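Long-range contacts in glutaminase 1 (Escherichia coli, PDB 1U60), which catalyses the hydrolysis of L-glutamine to L-glutamate and ammonium: residues Q39-A44 with A278-L283; L77-P82 with L126-N131. One frame throughout, in Å; residues are numbered along the deposited sequence.

Contact 1: residues Q39-A44 with A278-L283. With EDO (1,2-ethanediol), chain J.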
ATOM      1  N   GLN A  39     -11.835   5.050 -28.964  1.00 12.88           N
ATOM      2  CA  GLN A  39     -10.506   5.440 -29.367  1.00 13.14           C
ATOM      3  C   GLN A  39      -9.965   6.687 -28.641  1.00 11.98           C
ATOM      4  O   GLN A  39      -8.796   7.017 -28.808  1.00 12.51           O
ATOM      5  CB  GLN A  39     -10.423   5.645 -30.893  1.00 13.78           C
ATOM      6  CG  GLN A  39     -10.924   6.910 -31.470  1.00 18.19           C
ATOM      7  CD  GLN A  39     -12.416   7.086 -31.374  1.00 23.09           C
ATOM      8  OE1 GLN A  39     -13.176   6.120 -31.174  1.00 22.42           O
ATOM      9  NE2 GLN A  39     -12.856   8.348 -31.520  1.00 27.52           N
ATOM     10  N   LEU A  40     -10.831   7.405 -27.939  1.00 11.35           N
ATOM     11  CA  LEU A  40     -10.394   8.612 -27.241  1.00 10.43           C
ATOM     12  C   LEU A  40      -9.316   8.255 -26.248  1.00 10.46           C
ATOM     13  O   LEU A  40      -9.444   7.249 -25.541  1.00 10.12           O
ATOM     14  CB  LEU A  40     -11.549   9.253 -26.528  1.00 10.75           C
ATOM     15  CG  LEU A  40     -12.693   9.770 -27.375  1.00 11.17           C
ATOM     16  CD1 LEU A  40     -13.922  10.138 -26.521  1.00 14.30           C
ATOM     17  CD2 LEU A  40     -12.204  10.951 -28.213  1.00 13.59           C
ATOM     18  N   ALA A  41      -8.311   9.124 -26.152  1.00  9.84           N
ATOM     19  CA  ALA A  41      -7.179   8.877 -25.286  1.00  9.80           C
ATOM     20  C   ALA A  41      -6.417  10.164 -25.004  1.00  9.65           C
ATOM     21  O   ALA A  41      -6.204  10.968 -25.930  1.00  9.27           O
ATOM     22  CB  ALA A  41      -6.262   7.903 -25.948  1.00 10.03           C
ATOM     23  N   ALA A  42      -6.000  10.372 -23.739  1.00  7.44           N
ATOM     24  CA  ALA A  42      -5.325  11.583 -23.304  1.00  7.80           C
ATOM     25  C   ALA A  42      -4.437  11.286 -22.133  1.00  8.23           C
ATOM     26  O   ALA A  42      -4.678  10.318 -21.382  1.00  7.98           O
ATOM     27  CB  ALA A  42      -6.313  12.671 -22.968  1.00  9.10           C
ATOM     28  N   VAL A  43      -3.410  12.102 -22.007  1.00  8.88           N
ATOM     29  CA  VAL A  43      -2.548  12.073 -20.845  1.00  8.72           C
ATOM     30  C   VAL A  43      -2.100  13.503 -20.536  1.00  9.68           C
ATOM     31  O   VAL A  43      -1.925  14.356 -21.434  1.00  9.22           O
ATOM     32  CB  VAL A  43      -1.370  11.120 -21.035  1.00 10.44           C
ATOM     33  CG1 VAL A  43      -0.589  11.454 -22.309  1.00 11.38           C
ATOM     34  CG2 VAL A  43      -0.490  11.118 -19.836  1.00  8.66           C
ATOM     35  N   ALA A  44      -1.963  13.802 -19.252  1.00  9.03           N
ATOM     36  CA  ALA A  44      -1.591  15.156 -18.822  1.00  8.39           C
ATOM     37  C   ALA A  44      -0.793  15.157 -17.530  1.00  9.08           C
ATOM     38  O   ALA A  44      -0.978  14.320 -16.682  1.00  8.30           O
ATOM     39  CB  ALA A  44      -2.841  16.058 -18.617  1.00  7.87           C
ATOM     40  N   ALA A 278      -4.419  10.190 -16.923  1.00  8.34           N
ATOM     41  CA  ALA A 278      -4.765   9.794 -18.308  1.00  8.52           C
ATOM     42  C   ALA A 278      -6.159   9.292 -18.386  1.00  8.26           C
ATOM     43  O   ALA A 278      -6.785   9.022 -17.385  1.00  8.35           O
ATOM     44  CB  ALA A 278      -3.788   8.723 -18.780  1.00  8.32           C
ATOM     45  N   PHE A 279      -6.657   9.136 -19.626  1.00  8.78           N
ATOM     46  CA  PHE A 279      -7.964   8.660 -19.889  1.00  8.04           C
ATOM     47  C   PHE A 279      -7.983   7.863 -21.164  1.00  8.79           C
ATOM     48  O   PHE A 279      -7.380   8.264 -22.171  1.00  8.44           O
ATOM     49  CB  PHE A 279      -8.905   9.871 -19.982  1.00  8.88           C
ATOM     50  CG  PHE A 279     -10.104   9.676 -20.843  1.00  9.21           C
ATOM     51  CD1 PHE A 279     -11.142   8.862 -20.448  1.00 10.41           C
ATOM     52  CD2 PHE A 279     -10.234  10.414 -22.027  1.00  9.94           C
ATOM     53  CE1 PHE A 279     -12.252   8.714 -21.234  1.00  8.98           C
ATOM     54  CE2 PHE A 279     -11.345  10.299 -22.819  1.00  8.15           C
ATOM     55  CZ  PHE A 279     -12.371   9.453 -22.433  1.00  9.62           C
ATOM     56  N   SER A 280      -8.657   6.714 -21.079  1.00  9.00           N
ATOM     57  CA  SER A 280      -9.204   6.067 -22.248  1.00  9.23           C
ATOM     58  C   SER A 280     -10.322   5.094 -21.845  1.00  9.23           C
ATOM     59  O   SER A 280     -10.140   4.334 -20.855  1.00  9.61           O
ATOM     60  CB  SER A 280      -8.132   5.319 -23.023  1.00  9.73           C
ATOM     61  OG  SER A 280      -8.660   4.997 -24.339  1.00 17.72           O
ATOM     62  N   PRO A 281     -11.463   5.094 -22.547  1.00  8.92           N
ATOM     63  CA  PRO A 281     -12.604   4.294 -22.092  1.00  9.28           C
ATOM     64  C   PRO A 281     -12.408   2.781 -21.917  1.00  9.72           C
ATOM     65  O   PRO A 281     -13.034   2.275 -21.008  1.00 10.40           O
ATOM     66  CB  PRO A 281     -13.681   4.594 -23.157  1.00  9.45           C
ATOM     67  CG  PRO A 281     -13.305   6.005 -23.700  1.00  9.33           C
ATOM     68  CD  PRO A 281     -11.832   5.971 -23.695  1.00  9.24           C
ATOM     69  N   PRO A 282     -11.653   2.065 -22.755  1.00 10.33           N
ATOM     70  CA  PRO A 282     -11.561   0.605 -22.569  1.00 10.73           C
ATOM     71  C   PRO A 282     -10.878   0.203 -21.264  1.00  9.67           C
ATOM     72  O   PRO A 282      -9.763   0.636 -21.029  1.00 10.72           O
ATOM     73  CB  PRO A 282     -10.804   0.149 -23.807  1.00 11.24           C
ATOM     74  CG  PRO A 282     -11.115   1.206 -24.839  1.00 10.52           C
ATOM     75  CD  PRO A 282     -10.991   2.485 -23.999  1.00 10.58           C
ATOM     76  N   LEU A 283     -11.558  -0.634 -20.475  1.00  8.66           N
ATOM     77  CA  LEU A 283     -11.112  -1.076 -19.170  1.00  9.90           C
ATOM     78  C   LEU A 283     -10.644  -2.532 -19.197  1.00 10.40           C
ATOM     79  O   LEU A 283     -11.168  -3.344 -19.951  1.00 11.69           O
ATOM     80  CB  LEU A 283     -12.218  -0.973 -18.145  1.00 10.26           C
ATOM     81  CG  LEU A 283     -13.008   0.313 -18.116  1.00  9.15           C
ATOM     82  CD1 LEU A 283     -14.202   0.272 -17.184  1.00 11.03           C
ATOM     83  CD2 LEU A 283     -12.110   1.567 -17.859  1.00  9.74           C
TER
HETATM   84  C1  EDO J1219     -13.349  11.564 -31.828  1.00 47.08           C
HETATM   85  O1  EDO J1219     -12.015  11.167 -32.076  1.00 48.19           O
HETATM   86  C2  EDO J1219     -14.145  10.388 -31.290  1.00 47.47           C
HETATM   87  O2  EDO J1219     -15.369  10.184 -31.974  1.00 47.83           O

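Contact 2: residues L77-P82 with L126-N131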
ATOM      1  N   LEU A  77     -12.162  14.023   5.769  1.00  9.00           N
ATOM      2  CA  LEU A  77     -11.007  14.322   6.606  1.00  8.96           C
ATOM      3  C   LEU A  77     -11.027  15.759   7.122  1.00  9.66           C
ATOM      4  O   LEU A  77     -10.724  16.017   8.300  1.00 11.63           O
ATOM      5  CB  LEU A  77      -9.686  14.009   5.888  1.00  9.22           C
ATOM      6  CG  LEU A  77      -9.312  12.534   5.644  1.00  9.22           C
ATOM      7  CD1 LEU A  77      -8.277  12.442   4.560  1.00 10.43           C
ATOM      8  CD2 LEU A  77      -8.831  11.883   6.938  1.00 10.22           C
ATOM      9  N   GLU A  78     -11.435  16.702   6.291  1.00  9.21           N
ATOM     10  CA  GLU A  78     -11.521  18.091   6.703  1.00 10.76           C
ATOM     11  C   GLU A  78     -12.627  18.248   7.739  1.00  9.80           C
ATOM     12  O   GLU A  78     -12.451  18.989   8.729  1.00 10.49           O
ATOM     13  CB  GLU A  78     -11.820  19.027   5.520  1.00 10.70           C
ATOM     14  CG  GLU A  78     -10.733  19.081   4.455  1.00 13.06           C
ATOM     15  CD  GLU A  78      -9.443  19.688   4.984  1.00 15.44           C
ATOM     16  OE1 GLU A  78      -9.520  20.718   5.708  1.00 18.27           O
ATOM     17  OE2 GLU A  78      -8.360  19.130   4.735  1.00 13.93           O
ATOM     18  N   ASP A  79     -13.732  17.530   7.551  1.00 10.90           N
ATOM     19  CA  ASP A  79     -14.893  17.605   8.457  1.00 10.51           C
ATOM     20  C   ASP A  79     -14.699  16.955   9.819  1.00 11.73           C
ATOM     21  O   ASP A  79     -15.017  17.566  10.838  1.00 13.05           O
ATOM     22  CB  ASP A  79     -16.121  16.973   7.839  1.00 12.43           C
ATOM     23  CG  ASP A  79     -16.809  17.854   6.821  1.00 11.05           C
ATOM     24  OD1 ASP A  79     -16.369  19.007   6.538  1.00 12.79           O
ATOM     25  OD2 ASP A  79     -17.785  17.405   6.187  1.00 12.53           O
ATOM     26  N   VAL A  80     -14.177  15.714   9.867  1.00 11.50           N
ATOM     27  CA  VAL A  80     -14.159  14.941  11.111  1.00 11.52           C
ATOM     28  C   VAL A  80     -12.754  14.494  11.564  1.00 11.38           C
ATOM     29  O   VAL A  80     -12.585  14.073  12.692  1.00 11.08           O
ATOM     30  CB  VAL A  80     -15.127  13.725  11.052  1.00 11.13           C
ATOM     31  CG1 VAL A  80     -16.555  14.171  10.726  1.00 12.29           C
ATOM     32  CG2 VAL A  80     -14.642  12.622  10.048  1.00 10.91           C
ATOM     33  N   GLY A  81     -11.757  14.634  10.688  1.00 11.26           N
ATOM     34  CA  GLY A  81     -10.354  14.389  10.991  1.00 10.52           C
ATOM     35  C   GLY A  81      -9.958  12.940  10.757  1.00 10.38           C
ATOM     36  O   GLY A  81     -10.839  12.089  10.588  1.00  9.65           O
ATOM     37  N   PRO A  82      -8.665  12.649  10.754  1.00 11.04           N
ATOM     38  CA  PRO A  82      -8.205  11.307  10.387  1.00 10.89           C
ATOM     39  C   PRO A  82      -8.550  10.201  11.344  1.00 10.88           C
ATOM     40  O   PRO A  82      -8.782   9.058  10.894  1.00  9.80           O
ATOM     41  CB  PRO A  82      -6.673  11.463  10.255  1.00 11.14           C
ATOM     42  CG  PRO A  82      -6.373  12.717  11.075  1.00 12.35           C
ATOM     43  CD  PRO A  82      -7.524  13.584  10.889  1.00 10.90           C
ATOM     44  N   LEU A 126     -20.758  10.224   6.115  1.00 10.49           N
ATOM     45  CA  LEU A 126     -19.965  10.813   7.217  1.00 10.65           C
ATOM     46  C   LEU A 126     -19.769  12.321   7.105  1.00 11.58           C
ATOM     47  O   LEU A 126     -19.510  12.966   8.123  1.00 12.27           O
ATOM     48  CB  LEU A 126     -18.589  10.122   7.298  1.00 12.31           C
ATOM     49  CG  LEU A 126     -17.647  10.388   8.474  1.00 11.39           C
ATOM     50  CD1 LEU A 126     -18.334  10.230   9.817  1.00 13.64           C
ATOM     51  CD2 LEU A 126     -16.406   9.508   8.383  1.00 14.45           C
ATOM     52  N   ILE A 127     -19.893  12.877   5.894  1.00 11.00           N
ATOM     53  CA  ILE A 127     -19.777  14.320   5.599  1.00 13.88           C
ATOM     54  C   ILE A 127     -20.741  15.123   6.491  1.00 13.18           C
ATOM     55  O   ILE A 127     -21.854  14.678   6.718  1.00 13.48           O
ATOM     56  CB  ILE A 127     -20.125  14.485   4.008  1.00 14.28           C
ATOM     57  CG1 ILE A 127     -19.022  13.840   3.216  1.00 18.15           C
ATOM     58  CG2 ILE A 127     -20.396  15.901   3.486  1.00 17.88           C
ATOM     59  CD1 ILE A 127     -17.763  14.075   3.734  1.00 13.72           C
ATOM     60  N   ASN A 128     -20.317  16.279   6.993  1.00 13.88           N
ATOM     61  CA  ASN A 128     -21.235  17.159   7.739  1.00 14.86           C
ATOM     62  C   ASN A 128     -22.313  17.715   6.778  1.00 14.40           C
ATOM     63  O   ASN A 128     -22.020  18.212   5.690  1.00 14.91           O
ATOM     64  CB  ASN A 128     -20.469  18.378   8.305  1.00 15.54           C
ATOM     65  CG  ASN A 128     -19.537  18.065   9.467  1.00 19.48           C
ATOM     66  OD1 ASN A 128     -18.690  18.908   9.799  1.00 28.39           O
ATOM     67  ND2 ASN A 128     -19.739  16.955  10.140  1.00 20.64           N
ATOM     68  N   ALA A 129     -23.572  17.625   7.165  1.00 15.16           N
ATOM     69  CA  ALA A 129     -24.684  18.103   6.327  1.00 15.95           C
ATOM     70  C   ALA A 129     -25.969  18.105   7.126  1.00 17.02           C
ATOM     71  O   ALA A 129     -26.260  17.134   7.829  1.00 17.39           O
ATOM     72  CB  ALA A 129     -24.889  17.194   5.111  1.00 15.07           C
ATOM     73  N   GLU A 130     -26.763  19.154   6.959  1.00 18.42           N
ATOM     74  CA  GLU A 130     -28.067  19.266   7.629  1.00 19.61           C
ATOM     75  C   GLU A 130     -29.149  18.507   6.903  1.00 18.93           C
ATOM     76  O   GLU A 130     -30.164  18.154   7.499  1.00 19.03           O
ATOM     77  CB  GLU A 130     -28.495  20.737   7.665  1.00 20.38           C
ATOM     78  CG  GLU A 130     -27.605  21.553   8.560  1.00 25.80           C
ATOM     79  CD  GLU A 130     -28.052  21.472   9.996  1.00 34.15           C
ATOM     80  OE1 GLU A 130     -28.897  22.325  10.388  1.00 39.45           O
ATOM     81  OE2 GLU A 130     -27.587  20.544  10.713  1.00 38.68           O
ATOM     82  N   ASN A 131     -28.958  18.296   5.599  1.00 17.43           N
ATOM     83  CA  ASN A 131     -29.937  17.596   4.752  1.00 16.91           C
ATOM     84  C   ASN A 131     -29.269  17.111   3.459  1.00 15.61           C
ATOM     85  O   ASN A 131     -28.122  17.469   3.191  1.00 15.54           O
ATOM     86  CB  ASN A 131     -31.084  18.511   4.383  1.00 17.33           C
ATOM     87  CG  ASN A 131     -30.616  19.785   3.724  1.00 18.56           C
ATOM     88  OD1 ASN A 131     -30.020  19.772   2.635  1.00 17.81           O
ATOM     89  ND2 ASN A 131     -30.842  20.891   4.392  1.00 20.52           N
TER
HETATM   90  O   HOH W   1     -17.738  17.552  12.565  1.00 42.57           O

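Contact 1: residues Q39-A44 with A278-L283
Backbone hydrogen bonds join the start of strand 42-47 to the end of strand 274-279, neighbours in the five-stranded antiparallel sheet of this serine beta-lactamase-like fold. Ala42 and Phe279 form a hydrogen-bonded pair. Ala42 N meets Phe279 O at 3.0 Å, within the carbonyl plane; in the return bond Phe279 N lies 2.9 Å from Ala42 O but stands 30° above that carbonyl's plane. Just before the strand, the CA-H of Ala41 also points at Phe279 O, with CA and O 3.2 Å apart.

A side chain takes over where the main-chain pairing of these two segments ends. Ser280 OG, anti to its own backbone N (chi1 -165°), donates a hydrogen bond to Leu40 O, 2.7 Å away, approaching in the carbonyl plane. The same hydroxyl is bound by Arg291 of helix 290-303, so a small polar residue suits this buried position, while Pro281, with no N-H to offer, sets its CD against the same Leu40 oxygen.

The apolar contacts divide between the two faces. Val43 and Ala278, a non-hydrogen-bonded pair, bring their CB atoms to 4.1 Å on the face covered by helices 4-18 and 290-303; alanine leaves room there for Met295 and Val296. On the other face Ala42 and Phe279 lie against Thr202, and the Phe279 ring, also stacked with Phe62, has its CE2 3.9 Å from Leu40 CB, which approaches obliquely.

Two backbone bonds and one from a hydroxyl, set among apolar side chains, thus satisfy main-chain polar atoms of a buried strand pair.

Contact 2: residues L77-P82 with L126-N131
Asp79 and Asn128 each turn CG anti to the carbonyl carbon and beside the backbone N, and, from facing backbones, the two side chains slide past each other in opposite directions. Here, in the helical region of the beta-lactamase-like glutaminase fold, the C-terminal end of helix 68-80 meets the surface loop between helices 117-126 and 132-147. Carboxylate and amide lie stacked, their planes 7° apart, with Asn128 OD1 3.7 Å from Asp79 CG.

Asp79 OD2 accepts the backbone N-H of Asn128 at 2.9 Å in a fairly straight bond (162° at the hydrogen), although the donor sits 35° out of the carboxylate plane. The same oxygen makes a salt bridge to Arg138 of helix 132-147, whose NH1 also binds Asn128 O. An aspartate suits this spot: one short charged group holds both loop backbone and arginine, whose positive charge would be expected to keep it ionised.

Val80 CG2 meets Leu126 CD2 at 3.9 Å, the two branched side chains crossing obliquely as an apolar flank to this pair. The CB of Ile127 starts away from 77-82, but CG2 reaches back to 4.0 Å from Asp79 OD2, and the side chain packs on Thr72, Leu75 and Ala76 earlier in that helix. Gly81, with positive phi, lets the chain leave helix 68-80 for helix 82-88. A water donates to Asp79 O and accepts from Asn128 ND2, each 3.2 Å away.

How the contacts relate
Contact 1 is buried and contact 2 lies at the surface, on opposite sides of the chain's centre, with their own centres about 33 Å apart. They share no helix or strand: 39-44 with 278-283 joins two sheet strands from near the two ends of the chain, whereas 77-82 with 126-131 ties the end of a helix to an interhelical loop, both lying between those strands in sequence. Their chemistry follows their place. Within the sheet, reciprocal main-chain bonds run between apolar side chains, both small alanines and the larger Leu40 and Phe279; at the surface, a charged side chain grips a loop's main chain and water takes part. In both, an arginine outside the segments binds the key polar side chain.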